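Local coordinates for protein tripeptidase (Staphylococcus aureus subsp. aureus, PDB 3RZA) that is probably a metal-dependent tripeptidase of the M20/M25/M40 peptidase family, cleaving the peptide bonds of short peptides at a site that holds zinc and calcium ions, at residues Ala198-Leu203 with Val304-Pro309; Val78-Ser83 with Gln153-Ile158. All coordinates share one frame; numbering follows the deposited sequence. Where two conformers were deposited one is given.

How the interactions relate
Along the chain, interaction 2 comes first: strand 77-81 is joined by strand 154-159, closing a loop that holds strand 93-98 and helix 128-147. Only after it is complete does interaction 1 open, with strand 194-209 pairing with strand 299-312 across a loop that includes helices 224-234 and 275-295. The two loops therefore stand in series, neither nested nor crossed. Their centres lie about 29 Å apart and their nearest atoms about 16 Å, without touching, yet both strand pairs can be followed into one branched mixed sheet. Interaction 2 lies toward one margin of it, beside strand 60-63; interaction 1 pairs the long strands that run out from the metal-binding part into the projecting region packed by helix 275-295.

Interaction 1 of 2, residues Ala198-Leu203 with Val304-Pro309; sequences APTQML and VEQSYP. With PEG (di(hydroxyethyl)ether), chain J.
A classic beta bulge interrupts the pairing of these antiparallel strands: S307 and Y308 both stand opposite Q201. The backbone N of Q201 donates to Y308 O at 3.2 Å, while S307 N reaches back to Q201 O at 3.0 Å with a bent N-H...O angle of 133°. Beyond the bulge regular pairing returns. M202 and Q306 form a non-hydrogen-bonded pair, and L203 and E305 exchange two backbone bonds, the shorter running from L203 N to E305 O at 2.7 Å.

The Y308 side chain leaves its backbone with CG between N and the carbonyl carbon (chi1 46°), which lays the ring against Q201. A CH-pi contact results, Q201 CB lying 3.8 Å from the ring centroid and over one face. Further out the Q201 amide stands steeply to the ring, the planes 76° apart, with NE2 3.4 Å from Y308 CE2. The carbonyl of P199 meets the ring at its edge, in plane, and a water donates to both P199 O and P309 O.

The bulge lies on the long strand pair near the base of the projecting region, against which helix 275-295 packs. On the face of M202, a selenomethionine, its selenium approaches V304 CG1 at 4.0 Å and CE nears the amide oxygen of Q306; I278 and V282 of the helix cover M202. On the other face L203 CG sits 3.5 Å from S307 OG, and L203 packs on T257 of the second subunit. T200 OG1 accepts from G310 N, tying the start of one strand to the chain just past P309. At the outer edge, Q306 N donates almost straight to O2 of a di(hydroxyethyl)ether molecule, probably from the crystallisation liquor.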
ATOM      1  N   ALA A 198      12.841  18.788 -24.440  1.00 17.48           N
ATOM      2  CA  ALA A 198      12.262  17.796 -23.514  1.00 18.11           C
ATOM      3  C   ALA A 198      12.750  18.172 -22.116  1.00 19.73           C
ATOM      4  O   ALA A 198      13.816  18.778 -22.002  1.00 21.44           O
ATOM      5  CB  ALA A 198      12.722  16.367 -23.906  1.00 16.70           C
ATOM      6  N   PRO A 199      11.974  17.841 -21.048  1.00 19.47           N
ATOM      7  CA  PRO A 199      12.320  18.295 -19.696  1.00 18.09           C
ATOM      8  C   PRO A 199      13.366  17.414 -19.005  1.00 16.45           C
ATOM      9  O   PRO A 199      13.690  16.303 -19.494  1.00 16.19           O
ATOM     10  CB  PRO A 199      10.997  18.175 -18.962  1.00 19.82           C
ATOM     11  CG  PRO A 199      10.399  16.925 -19.544  1.00 18.16           C
ATOM     12  CD  PRO A 199      10.865  16.872 -21.001  1.00 19.74           C
ATOM     13  N   THR A 200      13.927  17.944 -17.915  1.00 16.93           N
ATOM     14  CA  THR A 200      14.593  17.137 -16.861  1.00 17.63           C
ATOM     15  C   THR A 200      13.528  16.419 -16.024  1.00 17.32           C
ATOM     16  O   THR A 200      12.599  17.051 -15.599  1.00 19.17           O
ATOM     17  CB  THR A 200      15.452  18.023 -15.931  1.00 17.15           C
ATOM     18  OG1 THR A 200      16.403  18.740 -16.713  1.00 18.88           O
ATOM     19  CG2 THR A 200      16.216  17.185 -14.876  1.00 15.33           C
ATOM     20  N   GLN A 201      13.636  15.099 -15.846  1.00 18.56           N
ATOM     21  CA  GLN A 201      12.805  14.376 -14.878  1.00 16.97           C
ATOM     22  C   GLN A 201      13.684  13.940 -13.726  1.00 18.36           C
ATOM     23  O   GLN A 201      14.794  13.464 -13.949  1.00 17.52           O
ATOM     24  CB  GLN A 201      12.128  13.157 -15.482  1.00 18.27           C
ATOM     25  CG  GLN A 201      10.993  12.566 -14.568  1.00 24.18           C
ATOM     26  CD  GLN A 201      11.008  11.039 -14.388  1.00 31.05           C
ATOM     27  OE1 GLN A 201      10.791  10.552 -13.292  1.00 44.86           O
ATOM     28  NE2 GLN A 201      11.194  10.303 -15.458  1.00 31.15           N
HETATM   29  N   MSE A 202      13.180  14.121 -12.504  1.00 19.72           N
HETATM   30  CA  MSE A 202      13.768  13.538 -11.309  1.00 22.05           C
HETATM   31  C   MSE A 202      12.744  12.689 -10.552  1.00 19.33           C
HETATM   32  O   MSE A 202      11.564  13.021 -10.525  1.00 16.21           O
HETATM   33  CB  MSE A 202      14.300  14.649 -10.409  1.00 22.52           C
HETATM   34  CG  MSE A 202      15.395  15.446 -11.075  1.00 29.03           C
HETATM   35 SE   MSE A 202      16.431  16.439  -9.849  0.75 25.07          SE
HETATM   36  CE  MSE A 202      17.594  17.416 -11.094  1.00 35.61           C
ATOM     37  N   LEU A 203      13.213  11.588  -9.961  1.00 17.69           N
ATOM     38  CA  LEU A 203      12.434  10.770  -9.013  1.00 17.14           C
ATOM     39  C   LEU A 203      12.746  11.295  -7.621  1.00 19.06           C
ATOM     40  O   LEU A 203      13.896  11.650  -7.358  1.00 19.80           O
ATOM     41  CB  LEU A 203      12.812   9.280  -9.098  1.00 17.46           C
ATOM     42  CG  LEU A 203      12.679   8.545 -10.450  1.00 19.61           C
ATOM     43  CD1 LEU A 203      13.179   7.094 -10.350  1.00 18.65           C
ATOM     44  CD2 LEU A 203      11.251   8.574 -10.962  1.00 19.69           C
ATOM     45  N   VAL A 304      16.748  11.300  -3.925  1.00 19.17           N
ATOM     46  CA  VAL A 304      16.479  11.852  -5.256  0.50 18.60           C
ATOM     47  C   VAL A 304      17.322  11.108  -6.309  1.00 21.78           C
ATOM     48  O   VAL A 304      18.443  10.637  -6.016  1.00 21.87           O
ATOM     49  CB  VAL A 304      16.775  13.387  -5.294  0.50 20.00           C
ATOM     50  CG1 VAL A 304      16.466  13.987  -6.660  0.50 17.90           C
ATOM     51  CG2 VAL A 304      15.983  14.116  -4.206  0.50 18.41           C
ATOM     52  N   GLU A 305      16.799  11.010  -7.526  1.00 20.73           N
ATOM     53  CA  GLU A 305      17.519  10.425  -8.647  1.00 22.74           C
ATOM     54  C   GLU A 305      17.114  11.178  -9.921  1.00 21.88           C
ATOM     55  O   GLU A 305      15.927  11.397 -10.133  1.00 20.49           O
ATOM     56  CB  GLU A 305      17.136   8.972  -8.754  1.00 23.61           C
ATOM     57  CG  GLU A 305      18.015   8.150  -9.607  1.00 32.91           C
ATOM     58  CD  GLU A 305      17.392   6.812  -9.881  1.00 38.98           C
ATOM     59  OE1 GLU A 305      17.111   6.090  -8.903  1.00 42.21           O
ATOM     60  OE2 GLU A 305      17.142   6.507 -11.069  1.00 49.26           O
ATOM     61  N   GLN A 306      18.084  11.585 -10.745  1.00 21.98           N
ATOM     62  CA  GLN A 306      17.775  12.169 -12.063  1.00 21.82           C
ATOM     63  C   GLN A 306      17.523  11.042 -13.044  1.00 22.04           C
ATOM     64  O   GLN A 306      18.420  10.268 -13.327  1.00 20.93           O
ATOM     65  CB  GLN A 306      18.909  13.054 -12.565  1.00 25.73           C
ATOM     66  CG  GLN A 306      18.605  13.714 -13.940  1.00 26.55           C
ATOM     67  CD  GLN A 306      19.616  14.753 -14.314  1.00 30.46           C
ATOM     68  OE1 GLN A 306      19.709  15.808 -13.681  1.00 35.49           O
ATOM     69  NE2 GLN A 306      20.381  14.474 -15.346  1.00 31.71           N
ATOM     70  N   SER A 307      16.305  10.945 -13.564  1.00 21.45           N
ATOM     71  CA  SER A 307      16.001   9.956 -14.619  1.00 21.32           C
ATOM     72  C   SER A 307      16.674  10.320 -15.969  1.00 20.82           C
ATOM     73  O   SER A 307      17.289   9.469 -16.613  1.00 19.45           O
ATOM     74  CB  SER A 307      14.497   9.826 -14.820  1.00 20.38           C
ATOM     75  OG  SER A 307      13.820   9.564 -13.599  1.00 25.28           O
ATOM     76  N   TYR A 308      16.550  11.578 -16.380  1.00 19.93           N
ATOM     77  CA  TYR A 308      17.223  12.054 -17.594  1.00 19.83           C
ATOM     78  C   TYR A 308      17.322  13.574 -17.583  1.00 18.84           C
ATOM     79  O   TYR A 308      16.514  14.227 -16.932  1.00 20.73           O
ATOM     80  CB  TYR A 308      16.486  11.562 -18.866  1.00 20.82           C
ATOM     81  CG  TYR A 308      14.982  11.737 -18.816  1.00 17.12           C
ATOM     82  CD1 TYR A 308      14.397  12.952 -19.135  1.00 19.43           C
ATOM     83  CD2 TYR A 308      14.152  10.686 -18.468  1.00 19.09           C
ATOM     84  CE1 TYR A 308      13.017  13.134 -19.080  1.00 21.10           C
ATOM     85  CE2 TYR A 308      12.744  10.855 -18.426  1.00 21.89           C
ATOM     86  CZ  TYR A 308      12.204  12.094 -18.737  1.00 19.76           C
ATOM     87  OH  TYR A 308      10.866  12.335 -18.674  1.00 16.91           O
ATOM     88  N   PRO A 309      18.320  14.145 -18.290  1.00 17.96           N
ATOM     89  CA  PRO A 309      18.418  15.601 -18.359  1.00 18.76           C
ATOM     90  C   PRO A 309      17.611  16.196 -19.517  1.00 17.83           C
ATOM     91  O   PRO A 309      17.471  15.563 -20.564  1.00 17.58           O
ATOM     92  CB  PRO A 309      19.915  15.844 -18.550  1.00 19.61           C
ATOM     93  CG  PRO A 309      20.397  14.633 -19.312  1.00 18.57           C
ATOM     94  CD  PRO A 309      19.458  13.489 -18.971  1.00 20.09           C
TER
HETATM   95  C1  PEG J 411      21.941  13.122  -8.554  1.00 48.53           C
HETATM   96  O1  PEG J 411      21.181  14.332  -8.406  1.00 43.86           O
HETATM   97  C2  PEG J 411      21.004  11.919  -8.623  1.00 46.32           C
HETATM   98  O2  PEG J 411      21.084  11.297  -9.922  1.00 51.77           O
HETATM   99  C3  PEG J 411      21.074   9.859  -9.879  1.00 48.00           C
HETATM  100  O   HOH W   1      15.101  15.278 -21.832  1.00 15.83           O

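Interaction 2 of 2, residues Val78-Ser83 with Gln153-Ile158; sequences VCTMNS and QIQFVI
Four backbone hydrogen bonds join C79 with F156 and M81 with I154, the two hydrogen-bonded pairs of an unbroken antiparallel ladder. The tightest is F156 N to C79 O, 2.7 Å, with the donor in the carbonyl plane; the same oxygen lies at the edge of the F156 ring and takes a CA-H...O contact from Q155. M81 O similarly receives I154 N, at 3.1 Å, and a CA-H...O contact from Q153.

The polar side-chain contact belongs to the non-hydrogen-bonded pair T80-Q155. These side chains run alongside each other, pointing the same way, and Q155 NE2 donates to T80 OG1 at 2.9 Å and 161°, with the hydroxyl close to the amide plane. With T80 OG1 anti to the carbonyl carbon (chi1 -60°), the hydroxyl faces this amide, while CG2 is turned toward Q153 CG. Q155 NE2 also donates to L176 O, and its OE1 accepts from D178 N.

Apolar contacts fill the other face. M81, a selenomethionine, and I154 lie side by side, selenium to CD1 4.0 Å, and C79 CB meets F156 CB at 4.2 Å. L141 of helix 128-147 covers M81 and F156, whereas F54 of helix 46-56 packs on C79, so this face lies beneath helices in an alpha/beta arrangement.

The C79, M81, I154 and F156 face is thus apolar and binds the sheet to its helices, whereas the reverse mixes V78 and V157 with a polar bond: there the buried Q155 amide, gripped by three bonds through both its nitrogen and its oxygen, is fixed in rotation and fastens the strand pair to the chain at L176 and D178.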
ATOM      1  N   VAL A  78      25.336  -0.092 -33.343  1.00 17.22           N
ATOM      2  CA  VAL A  78      25.655   1.128 -34.086  1.00 18.50           C
ATOM      3  C   VAL A  78      26.052   0.693 -35.515  1.00 19.34           C
ATOM      4  O   VAL A  78      27.080   0.051 -35.695  1.00 19.48           O
ATOM      5  CB  VAL A  78      26.805   1.921 -33.406  1.00 20.57           C
ATOM      6  CG1 VAL A  78      27.157   3.193 -34.212  1.00 20.80           C
ATOM      7  CG2 VAL A  78      26.430   2.281 -31.950  1.00 15.76           C
ATOM      8  N   CYS A  79      25.203   1.020 -36.492  1.00 20.20           N
ATOM      9  CA  CYS A  79      25.333   0.536 -37.881  1.00 23.44           C
ATOM     10  C   CYS A  79      25.631   1.716 -38.774  1.00 23.83           C
ATOM     11  O   CYS A  79      24.837   2.644 -38.833  1.00 25.57           O
ATOM     12  CB  CYS A  79      24.055  -0.164 -38.343  1.00 21.43           C
ATOM     13  SG  CYS A  79      23.262  -1.156 -37.077  1.00 24.27           S
ATOM     14  N   THR A  80      26.770   1.677 -39.460  1.00 21.80           N
ATOM     15  CA  THR A  80      27.283   2.827 -40.191  1.00 23.06           C
ATOM     16  C   THR A  80      27.255   2.549 -41.689  1.00 25.33           C
ATOM     17  O   THR A  80      27.656   1.459 -42.152  1.00 22.74           O
ATOM     18  CB  THR A  80      28.719   3.181 -39.755  1.00 23.36           C
ATOM     19  OG1 THR A  80      28.722   3.503 -38.353  1.00 21.38           O
ATOM     20  CG2 THR A  80      29.259   4.373 -40.553  1.00 20.23           C
HETATM   21  N   MSE A  81      26.800   3.559 -42.426  1.00 25.42           N
HETATM   22  CA  MSE A  81      26.675   3.539 -43.858  1.00 27.57           C
HETATM   23  C   MSE A  81      27.616   4.627 -44.336  1.00 29.00           C
HETATM   24  O   MSE A  81      27.392   5.772 -44.000  1.00 28.73           O
HETATM   25  CB  MSE A  81      25.210   3.862 -44.216  1.00 28.12           C
HETATM   26  CG  MSE A  81      24.993   4.337 -45.583  1.00 34.69           C
HETATM   27 SE   MSE A  81      23.132   4.284 -46.124  0.75 41.84          SE
HETATM   28  CE  MSE A  81      23.297   2.677 -47.229  1.00 38.05           C
ATOM     29  N   ASN A  82      28.669   4.282 -45.089  1.00 29.45           N
ATOM     30  CA  ASN A  82      29.635   5.294 -45.573  1.00 32.39           C
ATOM     31  C   ASN A  82      29.028   6.264 -46.578  1.00 31.40           C
ATOM     32  O   ASN A  82      28.097   5.918 -47.283  1.00 29.78           O
ATOM     33  CB  ASN A  82      30.874   4.633 -46.212  1.00 34.91           C
ATOM     34  CG  ASN A  82      31.801   3.964 -45.178  1.00 39.45           C
ATOM     35  OD1 ASN A  82      31.680   4.173 -43.970  1.00 40.98           O
ATOM     36  ND2 ASN A  82      32.751   3.177 -45.674  1.00 46.33           N
ATOM     37  N   SER A  83      29.571   7.480 -46.619  1.00 31.81           N
ATOM     38  CA  SER A  83      29.224   8.473 -47.644  1.00 32.57           C
ATOM     39  C   SER A  83      29.491   7.943 -49.052  1.00 33.41           C
ATOM     40  O   SER A  83      30.544   7.361 -49.297  1.00 31.82           O
ATOM     41  CB  SER A  83      30.042   9.765 -47.439  1.00 33.70           C
ATOM     42  OG  SER A  83      29.691  10.752 -48.391  1.00 30.51           O
ATOM     43  N   GLN A 153      27.311  10.158 -44.834  1.00 26.25           N
ATOM     44  CA  GLN A 153      27.434   9.138 -43.815  1.00 22.99           C
ATOM     45  C   GLN A 153      26.176   9.182 -42.990  1.00 23.57           C
ATOM     46  O   GLN A 153      25.714  10.266 -42.660  1.00 22.33           O
ATOM     47  CB  GLN A 153      28.642   9.391 -42.915  1.00 22.48           C
ATOM     48  CG  GLN A 153      28.967   8.268 -41.954  1.00 20.66           C
ATOM     49  CD  GLN A 153      30.262   8.524 -41.218  1.00 26.67           C
ATOM     50  OE1 GLN A 153      31.329   8.430 -41.805  1.00 25.34           O
ATOM     51  NE2 GLN A 153      30.171   8.898 -39.937  1.00 26.39           N
ATOM     52  N   ILE A 154      25.633   7.998 -42.680  1.00 22.77           N
ATOM     53  CA  ILE A 154      24.454   7.846 -41.829  1.00 21.89           C
ATOM     54  C   ILE A 154      24.745   6.721 -40.839  1.00 20.91           C
ATOM     55  O   ILE A 154      25.166   5.628 -41.255  1.00 21.25           O
ATOM     56  CB  ILE A 154      23.175   7.464 -42.636  1.00 22.53           C
ATOM     57  CG1 ILE A 154      23.055   8.276 -43.927  1.00 24.81           C
ATOM     58  CG2 ILE A 154      21.951   7.684 -41.785  1.00 21.10           C
ATOM     59  CD1 ILE A 154      21.901   7.847 -44.807  1.00 26.32           C
ATOM     60  N   GLN A 155      24.546   6.986 -39.550  1.00 19.48           N
ATOM     61  CA  GLN A 155      24.576   5.935 -38.515  1.00 20.85           C
ATOM     62  C   GLN A 155      23.164   5.600 -38.027  1.00 19.85           C
ATOM     63  O   GLN A 155      22.337   6.500 -37.856  1.00 20.96           O
ATOM     64  CB  GLN A 155      25.476   6.329 -37.351  1.00 17.77           C
ATOM     65  CG  GLN A 155      26.927   6.342 -37.738  1.00 20.52           C
ATOM     66  CD  GLN A 155      27.863   6.508 -36.567  1.00 19.68           C
ATOM     67  OE1 GLN A 155      27.665   7.377 -35.732  1.00 25.73           O
ATOM     68  NE2 GLN A 155      28.916   5.709 -36.529  1.00 20.54           N
ATOM     69  N   PHE A 156      22.894   4.301 -37.857  1.00 17.27           N
ATOM     70  CA  PHE A 156      21.632   3.801 -37.342  1.00 19.35           C
ATOM     71  C   PHE A 156      21.934   3.195 -35.988  1.00 18.51           C
ATOM     72  O   PHE A 156      22.671   2.199 -35.905  1.00 19.21           O
ATOM     73  CB  PHE A 156      21.048   2.767 -38.289  1.00 18.75           C
ATOM     74  CG  PHE A 156      20.630   3.348 -39.604  1.00 21.01           C
ATOM     75  CD1 PHE A 156      21.565   3.599 -40.594  1.00 19.47           C
ATOM     76  CD2 PHE A 156      19.296   3.669 -39.850  1.00 19.33           C
ATOM     77  CE1 PHE A 156      21.184   4.165 -41.802  1.00 20.82           C
ATOM     78  CE2 PHE A 156      18.900   4.216 -41.072  1.00 20.72           C
ATOM     79  CZ  PHE A 156      19.835   4.469 -42.042  1.00 19.17           C
ATOM     80  N   VAL A 157      21.428   3.843 -34.937  1.00 17.59           N
ATOM     81  CA  VAL A 157      21.746   3.506 -33.552  1.00 19.59           C
ATOM     82  C   VAL A 157      20.523   2.812 -32.950  1.00 19.69           C
ATOM     83  O   VAL A 157      19.482   3.446 -32.752  1.00 18.21           O
ATOM     84  CB  VAL A 157      22.119   4.783 -32.725  1.00 21.42           C
ATOM     85  CG1 VAL A 157      22.425   4.425 -31.300  1.00 19.14           C
ATOM     86  CG2 VAL A 157      23.311   5.499 -33.358  1.00 21.57           C
ATOM     87  N   ILE A 158      20.643   1.508 -32.677  1.00 19.75           N
ATOM     88  CA  ILE A 158      19.506   0.698 -32.203  1.00 17.91           C
ATOM     89  C   ILE A 158      19.753   0.348 -30.739  1.00 18.97           C
ATOM     90  O   ILE A 158      20.694  -0.403 -30.418  1.00 17.82           O
ATOM     91  CB  ILE A 158      19.289  -0.600 -33.035  1.00 16.60           C
ATOM     92  CG1 ILE A 158      19.546  -0.379 -34.536  1.00 19.32           C
ATOM     93  CG2 ILE A 158      17.893  -1.145 -32.803  1.00 15.69           C
ATOM     94  CD1 ILE A 158      18.784   0.765 -35.165  1.00 21.58           C
TER